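PDB 4ZO9: Lin1840 protein from Listeria innocua serovar 6a, which probably hydrolyses terminal, non-reducing beta-D-glucosyl residues to release beta-D-glucose, as a glycoside hydrolase family 3 beta-glucosidase. Local coordinates for residues L462-K467 with Q488-V493. The protein carries 2 engineered substitutions. Residues are numbered along the deposited sequence; the frame is centred on the assembly and turned at random.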
ATOM      1  N   LEU A 462       9.101  26.997 -20.648  1.00  8.34           N
ATOM      2  CA  LEU A 462       9.521  25.602 -20.817  1.00  8.25           C
ATOM      3  C   LEU A 462       8.314  24.698 -20.632  1.00  8.37           C
ATOM      4  O   LEU A 462       7.842  24.506 -19.510  1.00  9.98           O
ATOM      5  CB  LEU A 462      10.610  25.275 -19.827  1.00  8.05           C
ATOM      6  CG  LEU A 462      11.174  23.847 -19.870  1.00  9.02           C
ATOM      7  CD1 LEU A 462      11.645  23.436 -21.251  1.00  9.59           C
ATOM      8  CD2 LEU A 462      12.348  23.786 -18.892  1.00 10.01           C
ATOM      9  N   ALA A 463       7.776  24.170 -21.729  1.00  9.18           N
ATOM     10  CA  ALA A 463       6.516  23.417 -21.715  1.00  8.90           C
ATOM     11  C   ALA A 463       6.840  21.916 -21.689  1.00  9.17           C
ATOM     12  O   ALA A 463       7.313  21.339 -22.679  1.00  7.85           O
ATOM     13  CB  ALA A 463       5.683  23.769 -22.942  1.00  9.54           C
ATOM     14  N   LEU A 464       6.670  21.312 -20.514  1.00  8.71           N
ATOM     15  CA  LEU A 464       6.988  19.926 -20.302  1.00  8.90           C
ATOM     16  C   LEU A 464       5.689  19.159 -20.091  1.00  9.46           C
ATOM     17  O   LEU A 464       4.660  19.736 -19.708  1.00 11.37           O
ATOM     18  CB  LEU A 464       7.847  19.777 -19.058  1.00  9.32           C
ATOM     19  CG  LEU A 464       9.143  20.544 -19.081  1.00  8.81           C
ATOM     20  CD1 LEU A 464       9.884  20.303 -17.776  1.00  8.62           C
ATOM     21  CD2 LEU A 464      10.021  20.176 -20.256  1.00  9.68           C
ATOM     22  N   GLY A 465       5.718  17.861 -20.327  1.00  8.46           N
ATOM     23  CA  GLY A 465       4.547  17.058 -19.992  1.00  8.54           C
ATOM     24  C   GLY A 465       4.528  15.608 -20.349  1.00  8.06           C
ATOM     25  O   GLY A 465       5.473  15.075 -20.991  1.00 10.14           O
ATOM     26  N   GLU A 466       3.428  14.967 -19.931  1.00  7.83           N
ATOM     27  CA  GLU A 466       3.139  13.590 -20.317  1.00  7.92           C
ATOM     28  C   GLU A 466       2.331  13.539 -21.607  1.00  7.73           C
ATOM     29  O   GLU A 466       1.507  14.402 -21.825  1.00  6.27           O
ATOM     30  CB  GLU A 466       2.275  12.890 -19.251  1.00  7.57           C
ATOM     31  CG  GLU A 466       2.863  12.839 -17.864  1.00  7.46           C
ATOM     32  CD  GLU A 466       2.044  11.970 -16.917  1.00  7.51           C
ATOM     33  OE1 GLU A 466       0.892  12.381 -16.652  1.00  6.67           O
ATOM     34  OE2 GLU A 466       2.536  10.914 -16.443  1.00  7.85           O
ATOM     35  N   LYS A 467       2.514  12.479 -22.394  1.00  8.79           N
ATOM     36  CA  LYS A 467       1.508  12.102 -23.427  1.00  9.05           C
ATOM     37  C   LYS A 467       0.295  11.586 -22.645  1.00  9.35           C
ATOM     38  O   LYS A 467       0.492  10.997 -21.555  1.00  9.68           O
ATOM     39  CB  LYS A 467       1.998  10.986 -24.300  1.00  9.84           C
ATOM     40  CG  LYS A 467       3.169  11.357 -25.160  1.00 10.78           C
ATOM     41  CD  LYS A 467       3.435  10.238 -26.146  1.00 11.55           C
ATOM     42  CE  LYS A 467       4.343  10.762 -27.228  1.00 13.25           C
ATOM     43  NZ  LYS A 467       5.458   9.809 -27.433  1.00 14.78           N
ATOM     44  N   GLN A 488      16.386  16.554 -17.919  1.00  8.83           N
ATOM     45  CA  GLN A 488      17.654  17.041 -18.476  1.00 10.34           C
ATOM     46  C   GLN A 488      17.424  18.351 -19.275  1.00  9.84           C
ATOM     47  O   GLN A 488      18.294  19.201 -19.347  1.00  9.40           O
ATOM     48  CB  GLN A 488      18.324  15.977 -19.380  1.00 12.69           C
ATOM     49  CG  GLN A 488      18.680  14.692 -18.699  1.00 14.37           C
ATOM     50  CD  GLN A 488      18.805  13.522 -19.680  1.00 22.28           C
ATOM     51  OE1 GLN A 488      18.459  13.598 -20.891  1.00 24.86           O
ATOM     52  NE2 GLN A 488      19.270  12.409 -19.159  1.00 28.02           N
ATOM     53  N   LEU A 489      16.259  18.514 -19.875  1.00 10.14           N
ATOM     54  CA  LEU A 489      16.005  19.730 -20.628  1.00 10.75           C
ATOM     55  C   LEU A 489      15.821  20.869 -19.666  1.00 10.65           C
ATOM     56  O   LEU A 489      16.338  21.951 -19.880  1.00  8.80           O
ATOM     57  CB  LEU A 489      14.799  19.583 -21.533  1.00 11.39           C
ATOM     58  CG  LEU A 489      14.292  20.810 -22.314  1.00 11.40           C
ATOM     59  CD1 LEU A 489      15.411  21.442 -23.130  1.00 12.59           C
ATOM     60  CD2 LEU A 489      13.051  20.426 -23.144  1.00 10.37           C
ATOM     61  N   ALA A 490      15.129  20.611 -18.562  1.00 12.06           N
ATOM     62  CA  ALA A 490      14.986  21.641 -17.537  1.00 10.33           C
ATOM     63  C   ALA A 490      16.347  22.069 -16.929  1.00 10.26           C
ATOM     64  O   ALA A 490      16.558  23.252 -16.678  1.00  7.46           O
ATOM     65  CB  ALA A 490      14.039  21.169 -16.458  1.00 11.04           C
ATOM     66  N   LYS A 491      17.253  21.111 -16.730  1.00  9.99           N
ATOM     67  CA  LYS A 491      18.605  21.371 -16.225  1.00 11.82           C
ATOM     68  C   LYS A 491      19.376  22.212 -17.245  1.00 11.46           C
ATOM     69  O   LYS A 491      19.958  23.191 -16.892  1.00  9.77           O
ATOM     70  CB  LYS A 491      19.343  20.048 -15.886  1.00 15.21           C
ATOM     71  CG  LYS A 491      20.730  20.170 -15.197  1.00 17.36           C
ATOM     72  CD  LYS A 491      21.336  18.813 -14.775  1.00 23.35           C
ATOM     73  CE  LYS A 491      22.468  18.333 -15.692  1.00 26.67           C
ATOM     74  NZ  LYS A 491      22.757  16.864 -15.577  1.00 27.91           N
ATOM     75  N   PHE A 492      19.318  21.852 -18.524  1.00 12.94           N
ATOM     76  CA  PHE A 492      19.992  22.618 -19.549  1.00 11.31           C
ATOM     77  C   PHE A 492      19.498  24.054 -19.605  1.00 10.64           C
ATOM     78  O   PHE A 492      20.306  24.979 -19.500  1.00 14.01           O
ATOM     79  CB  PHE A 492      19.874  21.897 -20.907  1.00 11.71           C
ATOM     80  CG  PHE A 492      20.497  22.640 -22.041  1.00 12.39           C
ATOM     81  CD1 PHE A 492      21.875  22.704 -22.169  1.00 12.36           C
ATOM     82  CD2 PHE A 492      19.699  23.239 -23.021  1.00 13.76           C
ATOM     83  CE1 PHE A 492      22.432  23.406 -23.229  1.00 14.82           C
ATOM     84  CE2 PHE A 492      20.260  23.957 -24.057  1.00 15.09           C
ATOM     85  CZ  PHE A 492      21.630  24.030 -24.160  1.00 13.60           C
ATOM     86  N   VAL A 493      18.188  24.255 -19.761  1.00 11.88           N
ATOM     87  CA  VAL A 493      17.579  25.585 -19.888  1.00 11.33           C
ATOM     88  C   VAL A 493      18.003  26.441 -18.726  1.00 12.19           C
ATOM     89  O   VAL A 493      18.240  27.656 -18.879  1.00 12.54           O
ATOM     90  CB  VAL A 493      16.031  25.478 -19.998  1.00 10.99           C
ATOM     91  CG1 VAL A 493      15.360  26.775 -19.777  1.00 11.55           C
ATOM     92  CG2 VAL A 493      15.656  24.968 -21.378  1.00 11.24           C
TER
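Leu489, Ala490 and Val493 of one helix pack against Leu462 and Leu464 of a strand in a beta-alpha-beta unit, strand 459-465, helix 484-495, strand 500-505, of the C-terminal domain of this family 3 glycosidase. The segment axes run nearly antiparallel, at 166° and 10.1 Å at closest approach, as expected for a helix returning across its sheet. No hydrogen bond links the two segments; the interface is purely apolar, and all five touching residues are buried. With CG swung opposite the backbone N (chi1 174°), the Leu489 side chain reaches towards the strand and presents CD2 to both leucines: Leu489 CD2 is 3.8 Å from Leu462 CD1, the two side chains lying alongside each other and pointing opposite ways, and 4.2 Å from Leu464 CD2. Ala490 follows, its small side chain allowing a close approach to the main chain: Leu462 CD2 sits 3.7 Å from Ala490 CA. Leu462 thus splits its two methyls, CD1 to Leu489 and CD2 to Ala490 and Val493. Leu515 of helix 513-516 touches both Ala490 and Leu464. Val493, one turn beyond Leu489 and tied to it by a backbone hydrogen bond from Val493 N to Leu489 O, also touches Val500 on the next strand, which Leu462 contacts as well. At this end the Leu462 CD2 methyl lies 4.2 Å from Val493 CB.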